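DUTPase (Streptococcus mutans, PDB 3H6X) probably hydrolyses dUTP to dUMP and diphosphate, as a trimeric member of the dUTPase family with a jelly-roll beta-barrel fold. Local coordinates at residues Phe7-Asp12 with Thr50-Tyr55; Tyr63-Ser68 with Gln121-Pro126. One frame throughout, in Å; residues are numbered along the deposited sequence.

Contact 1: residues Phe7-Asp12 with Thr50-Tyr55; sequences FELITD and TGVKAY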
loop_
_atom_site.group_PDB
_atom_site.type_symbol
_atom_site.label_atom_id
_atom_site.label_comp_id
_atom_site.label_asym_id
_atom_site.label_seq_id
_atom_site.Cartn_x
_atom_site.Cartn_y
_atom_site.Cartn_z
ATOM N N PHE B 7 -17.944 -7.467 -8.374
ATOM C CA PHE B 7 -18.601 -6.232 -7.938
ATOM C C PHE B 7 -20.063 -6.226 -8.320
ATOM O O PHE B 7 -20.467 -6.783 -9.350
ATOM C CB PHE B 7 -17.955 -5.008 -8.610
ATOM C CG PHE B 7 -16.504 -4.844 -8.289
ATOM C CD1 PHE B 7 -16.120 -4.217 -7.118
ATOM C CD2 PHE B 7 -15.522 -5.334 -9.143
ATOM C CE1 PHE B 7 -14.756 -4.066 -6.805
ATOM C CE2 PHE B 7 -14.178 -5.189 -8.836
ATOM C CZ PHE B 7 -13.797 -4.545 -7.667
ATOM N N GLU B 8 -20.847 -5.542 -7.495
ATOM C CA GLU B 8 -22.252 -5.293 -7.795
ATOM C C GLU B 8 -22.551 -3.847 -7.456
ATOM O O GLU B 8 -21.939 -3.273 -6.559
ATOM C CB GLU B 8 -23.146 -6.204 -6.958
ATOM C CG GLU B 8 -23.069 -7.687 -7.378
ATOM C CD GLU B 8 -23.769 -8.602 -6.403
ATOM O OE1 GLU B 8 -24.102 -8.154 -5.286
ATOM O OE2 GLU B 8 -23.980 -9.785 -6.769
ATOM N N LEU B 9 -23.479 -3.240 -8.187
ATOM C CA LEU B 9 -23.974 -1.926 -7.782
ATOM C C LEU B 9 -24.711 -2.020 -6.451
ATOM O O LEU B 9 -25.468 -2.979 -6.210
ATOM C CB LEU B 9 -24.962 -1.394 -8.823
ATOM C CG LEU B 9 -24.389 -1.060 -10.193
ATOM C CD1 LEU B 9 -25.488 -0.609 -11.145
ATOM C CD2 LEU B 9 -23.313 0.024 -10.062
ATOM N N ILE B 10 -24.518 -1.031 -5.587
ATOM C CA ILE B 10 -25.349 -0.967 -4.383
ATOM C C ILE B 10 -26.735 -0.497 -4.808
ATOM O O ILE B 10 -26.907 0.011 -5.907
ATOM C CB ILE B 10 -24.762 -0.020 -3.310
ATOM C CG1 ILE B 10 -24.670 1.416 -3.845
ATOM C CG2 ILE B 10 -23.399 -0.514 -2.860
ATOM C CD1 ILE B 10 -24.299 2.446 -2.788
ATOM N N THR B 11 -27.734 -0.684 -3.955
ATOM C CA THR B 11 -29.087 -0.352 -4.354
ATOM C C THR B 11 -29.271 1.131 -4.719
ATOM O O THR B 11 -30.139 1.459 -5.516
ATOM C CB THR B 11 -30.127 -0.880 -3.349
ATOM O OG1 THR B 11 -29.819 -0.391 -2.056
ATOM C CG2 THR B 11 -30.105 -2.397 -3.315
ATOM N N ASP B 12 -28.431 2.008 -4.166
ATOM C CA ASP B 12 -28.560 3.449 -4.376
ATOM C C ASP B 12 -28.143 3.913 -5.775
ATOM O O ASP B 12 -28.392 5.060 -6.151
ATOM C CB ASP B 12 -27.744 4.242 -3.358
ATOM C CG ASP B 12 -28.433 4.354 -2.012
ATOM O OD1 ASP B 12 -29.655 4.070 -1.929
ATOM O OD2 ASP B 12 -27.737 4.747 -1.053
ATOM N N THR B 50 -18.198 5.157 -4.626
ATOM C CA THR B 50 -17.767 4.403 -5.754
ATOM C C THR B 50 -19.001 3.694 -6.370
ATOM O O THR B 50 -18.986 3.234 -7.514
ATOM C CB THR B 50 -16.752 3.485 -5.092
ATOM O OG1 THR B 50 -15.400 3.787 -5.462
ATOM C CG2 THR B 50 -17.158 2.102 -5.013
ATOM N N GLY B 51 -20.094 3.646 -5.609
ATOM C CA GLY B 51 -21.337 3.057 -6.101
ATOM C C GLY B 51 -21.400 1.536 -6.114
ATOM O O GLY B 51 -22.445 0.957 -6.444
ATOM N N VAL B 52 -20.309 0.882 -5.711
ATOM C CA VAL B 52 -20.262 -0.581 -5.765
ATOM C C VAL B 52 -19.892 -1.258 -4.446
ATOM O O VAL B 52 -19.332 -0.636 -3.547
ATOM C CB VAL B 52 -19.291 -1.077 -6.870
ATOM C CG1 VAL B 52 -19.759 -0.605 -8.258
ATOM C CG2 VAL B 52 -17.854 -0.648 -6.585
ATOM N N LYS B 53 -20.267 -2.531 -4.339
ATOM C CA LYS B 53 -19.846 -3.395 -3.239
ATOM C C LYS B 53 -19.142 -4.592 -3.863
ATOM O O LYS B 53 -19.255 -4.818 -5.067
ATOM C CB LYS B 53 -21.059 -3.858 -2.428
ATOM C CG LYS B 53 -22.180 -4.446 -3.297
ATOM C CD LYS B 53 -23.457 -4.717 -2.468
ATOM C CE LYS B 53 -24.566 -5.282 -3.360
ATOM N NZ LYS B 53 -25.891 -5.376 -2.612
ATOM N N ALA B 54 -18.386 -5.341 -3.063
ATOM C CA ALA B 54 -17.605 -6.450 -3.624
ATOM C C ALA B 54 -17.786 -7.707 -2.798
ATOM O O ALA B 54 -17.701 -7.657 -1.600
ATOM C CB ALA B 54 -16.117 -6.088 -3.687
ATOM N N TYR B 55 -18.020 -8.828 -3.469
ATOM C CA TYR B 55 -18.117 -10.127 -2.805
ATOM C C TYR B 55 -16.881 -10.930 -3.192
ATOM O O TYR B 55 -16.258 -10.649 -4.220
ATOM C CB TYR B 55 -19.413 -10.860 -3.221
ATOM C CG TYR B 55 -19.518 -11.128 -4.698
ATOM C CD1 TYR B 55 -19.067 -12.332 -5.243
ATOM C CD2 TYR B 55 -20.076 -10.176 -5.554
ATOM C CE1 TYR B 55 -19.171 -12.588 -6.602
ATOM C CE2 TYR B 55 -20.173 -10.408 -6.927
ATOM C CZ TYR B 55 -19.721 -11.615 -7.438
ATOM O OH TYR B 55 -19.809 -11.841 -8.806
HETATM O O HOH W 1 -26.948 -6.847 -5.003
#
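Glu8 and Lys53 face each other as the hydrogen-bonded pair of a short antiparallel sheet, strand 6-9 against strand 52-55, in the jelly-roll barrel. Glu8 N donates to Lys53 O (3.0 Å), and Lys53 N returns a bond to Glu8 O that is nearly straight at the hydrogen, 167°. Past the end of the first strand, Ile10 N continues the pairing with a bond to Gly51 O (3.0 Å).

Lys53 CB lies against Ile10 CG2, and chi1 of 50° sets CG between the backbone N and the carbonyl carbon, where it touches both Glu8 O and the same Ile10 methyl. Beyond CG the chain is fully extended; CE reaches Glu8 OE1 at 3.5 Å and also passes Leu9 O. Lys53 NZ stands 4.3 Å from Glu8 OE1, too far for a salt bridge, and a water bridges the two, donating to Glu8 OE1 and accepting from Lys53 NZ (3.0 Å). NZ is held further by a salt bridge to Glu96 and a hydrogen bond to Asn91, while Glu8 OE2 forms a salt bridge with Lys3 and OE1 a hydrogen bond with Tyr90 OH. The Tyr55 side chain crosses that of Glu8 at about a right angle, ring and carboxylate planes 50° apart, with Tyr55 CE2 3.9 Å from Glu8 OE2.

The other face is apolar: Phe7 CD1 rests on Ala54 CB (3.9 Å) and on Val52 CG2. Leu32 of strand 30-33 and Leu62 of strand 60-66, both in the four-stranded sheet, pack against this side. One face thus belongs to the hydrophobic interior; on the other a buried lysine ammonium is gripped by a carboxylate, an amide oxygen and water, which would be expected to favour its protonated form.

Contact 2: residues Tyr63-Ser68 with Gln121-Pro126; sequences YLFDRS and QGVFMP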
loop_
_atom_site.group_PDB
_atom_site.type_symbol
_atom_site.label_atom_id
_atom_site.label_comp_id
_atom_site.label_asym_id
_atom_site.label_seq_id
_atom_site.Cartn_x
_atom_site.Cartn_y
_atom_site.Cartn_z
ATOM N N TYR B 63 -7.958 -5.195 -2.183
ATOM C CA TYR B 63 -7.189 -4.008 -1.820
ATOM C C TYR B 63 -7.514 -2.903 -2.797
ATOM O O TYR B 63 -7.661 -3.161 -3.997
ATOM C CB TYR B 63 -5.694 -4.282 -1.946
ATOM C CG TYR B 63 -5.144 -5.201 -0.890
ATOM C CD1 TYR B 63 -5.405 -4.967 0.454
ATOM C CD2 TYR B 63 -4.364 -6.290 -1.230
ATOM C CE1 TYR B 63 -4.902 -5.817 1.436
ATOM C CE2 TYR B 63 -3.864 -7.143 -0.254
ATOM C CZ TYR B 63 -4.138 -6.889 1.072
ATOM O OH TYR B 63 -3.639 -7.716 2.055
ATOM N N LEU B 64 -7.634 -1.680 -2.287
ATOM C CA LEU B 64 -7.820 -0.511 -3.156
ATOM C C LEU B 64 -6.534 0.283 -3.163
ATOM O O LEU B 64 -6.041 0.664 -2.106
ATOM C CB LEU B 64 -8.918 0.387 -2.597
ATOM C CG LEU B 64 -10.280 -0.260 -2.362
ATOM C CD1 LEU B 64 -11.257 0.797 -1.855
ATOM C CD2 LEU B 64 -10.766 -0.914 -3.654
ATOM N N PHE B 65 -5.978 0.501 -4.351
ATOM C CA PHE B 65 -4.761 1.293 -4.495
ATOM C C PHE B 65 -5.049 2.571 -5.241
ATOM O O PHE B 65 -5.958 2.647 -6.072
ATOM C CB PHE B 65 -3.672 0.517 -5.263
ATOM C CG PHE B 65 -3.279 -0.775 -4.614
ATOM C CD1 PHE B 65 -2.497 -0.784 -3.468
ATOM C CD2 PHE B 65 -3.692 -1.980 -5.152
ATOM C CE1 PHE B 65 -2.138 -1.991 -2.865
ATOM C CE2 PHE B 65 -3.341 -3.178 -4.561
ATOM C CZ PHE B 65 -2.550 -3.184 -3.421
ATOM N N ASP B 66 -4.247 3.584 -4.951
ATOM C CA ASP B 66 -4.329 4.839 -5.668
ATOM C C ASP B 66 -4.043 4.583 -7.150
ATOM O O ASP B 66 -3.339 3.639 -7.512
ATOM C CB ASP B 66 -3.227 5.773 -5.149
ATOM C CG ASP B 66 -3.729 7.162 -4.855
ATOM O OD1 ASP B 66 -4.787 7.556 -5.408
ATOM O OD2 ASP B 66 -3.094 7.842 -4.034
ATOM N N ARG B 67 -4.599 5.414 -8.010
ATOM C CA ARG B 67 -4.164 5.428 -9.408
ATOM C C ARG B 67 -2.912 6.271 -9.492
ATOM O O ARG B 67 -2.797 7.283 -8.805
ATOM C CB ARG B 67 -5.244 6.028 -10.299
ATOM C CG ARG B 67 -6.538 5.228 -10.357
ATOM C CD ARG B 67 -7.416 5.727 -11.482
ATOM N NE ARG B 67 -6.900 5.338 -12.789
ATOM C CZ ARG B 67 -6.896 6.124 -13.859
ATOM N NH1 ARG B 67 -7.375 7.366 -13.784
ATOM N NH2 ARG B 67 -6.405 5.681 -14.999
ATOM N N SER B 68 -1.967 5.839 -10.324
ATOM C CA SER B 68 -0.680 6.496 -10.452
ATOM C C SER B 68 -0.840 7.980 -10.720
ATOM O O SER B 68 -0.124 8.809 -10.164
ATOM C CB SER B 68 0.132 5.829 -11.582
ATOM O OG SER B 68 1.282 6.603 -11.908
ATOM N N GLN B 121 -7.829 1.682 -7.997
ATOM C CA GLN B 121 -7.862 0.359 -8.616
ATOM C C GLN B 121 -7.965 -0.727 -7.554
ATOM O O GLN B 121 -7.310 -0.662 -6.521
ATOM C CB GLN B 121 -6.639 0.131 -9.485
ATOM C CG GLN B 121 -5.325 0.304 -8.789
ATOM C CD GLN B 121 -4.164 0.359 -9.788
ATOM O OE1 GLN B 121 -4.088 -0.463 -10.679
ATOM N NE2 GLN B 121 -3.275 1.332 -9.635
ATOM N N GLY B 122 -8.811 -1.718 -7.802
ATOM C CA GLY B 122 -9.005 -2.781 -6.832
ATOM C C GLY B 122 -8.389 -4.090 -7.312
ATOM O O GLY B 122 -8.583 -4.488 -8.461
ATOM N N VAL B 123 -7.658 -4.759 -6.423
ATOM C CA VAL B 123 -7.026 -6.038 -6.731
ATOM C C VAL B 123 -7.480 -7.089 -5.715
ATOM O O VAL B 123 -7.401 -6.863 -4.512
ATOM C CB VAL B 123 -5.485 -5.931 -6.689
ATOM C CG1 VAL B 123 -4.851 -7.267 -7.096
ATOM C CG2 VAL B 123 -4.989 -4.789 -7.596
ATOM N N PHE B 124 -7.961 -8.231 -6.198
ATOM C CA PHE B 124 -8.370 -9.333 -5.326
ATOM C C PHE B 124 -7.199 -10.275 -5.098
ATOM O O PHE B 124 -6.523 -10.645 -6.067
ATOM C CB PHE B 124 -9.483 -10.139 -6.003
ATOM C CG PHE B 124 -10.804 -9.407 -6.120
ATOM C CD1 PHE B 124 -11.773 -9.537 -5.129
ATOM C CD2 PHE B 124 -11.078 -8.618 -7.221
ATOM C CE1 PHE B 124 -12.983 -8.899 -5.243
ATOM C CE2 PHE B 124 -12.299 -7.979 -7.351
ATOM C CZ PHE B 124 -13.253 -8.110 -6.358
HETATM N N MSE B 125 -6.975 -10.681 -3.847
HETATM C CA MSE B 125 -5.800 -11.503 -3.517
HETATM C C MSE B 125 -6.143 -12.463 -2.376
HETATM O O MSE B 125 -7.077 -12.212 -1.627
HETATM C CB MSE B 125 -4.613 -10.621 -3.103
HETATM C CG MSE B 125 -4.177 -9.647 -4.185
HETATM SE SE MSE B 125 -2.622 -8.662 -3.579
HETATM C CE MSE B 125 -1.252 -9.850 -4.067
ATOM N N PRO B 126 -5.364 -13.547 -2.238
ATOM C CA PRO B 126 -5.529 -14.465 -1.100
ATOM C C PRO B 126 -4.812 -13.928 0.138
ATOM O O PRO B 126 -3.808 -13.207 0.033
ATOM C CB PRO B 126 -4.804 -15.734 -1.572
ATOM C CG PRO B 126 -3.709 -15.199 -2.460
ATOM C CD PRO B 126 -4.333 -14.018 -3.187
#
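Tyr63-Asp66 and Gln121-Pro126 run antiparallel, their short axes 4.7 Å apart at closest approach, as the two inner strands of a four-stranded sheet in the dUTPase jelly roll. Tyr63 with Val123 and Phe65 with Gln121 are hydrogen-bonded pairs, each joined by two N-H to O bonds. Phe65 N to Gln121 O is the shortest of the four, at 2.8 Å. Between them, Leu64 and Gly122 form a non-hydrogen-bonded pair, where Leu64 CD2 lies 4.1 Å from Gly122 CA and Gly122 CA also makes a short CH contact to Tyr63 O.

On the face bearing Tyr63, Phe65, Gln121 and Val123, aromatic rings are met at their rims. Val123 CG2 sits in the plane of the Phe65 ring, 3.8 Å from CE2. The selenium of Met125, a selenomethionine, makes a Met-aromatic contact with Tyr63: it lies in the ring plane, 4.9 Å from the centroid, beside CD2 and CE2. This face also builds the trimer interface, for Phe65 meets the ring of Tyr63 of the second subunit and Met125 packs on Met125 of the third.

Where the backbone pairing ends, the Gln121 side chain carries it on by one residue. Chi1 of 56° sets Gln121 CG 3.6 Å from Phe65 O and 3.9 Å from Phe65 CB, and the extended chain then reaches across to the backbone of Asp66. There Gln121 NE2 donates to Asp66 O at 3.1 Å, with an N-H to O angle of 169° and the oxygen lying in the plane of the glutamine amide.

The centres of contacts 1 and 2 lie about 16 Å apart, and the two are joined in series: strand 52-55 of contact 1 leads directly along the chain to strand 60-66 of contact 2. They also touch in space, through Phe124, whose CB is directed away from Tyr63-Ser68. Its CE2 comes 3.7 Å from CE2 of Phe7, the ring planes inclined at about 60°, and its CE1 packs 3.9 Å from Tyr55 O. Both contacts reach the second subunit, where Ile130 packs on Phe7 and on Phe124 alike. Phe124 and Phe7 therefore connect the two sheets within one chain and meet the neighbouring subunit together.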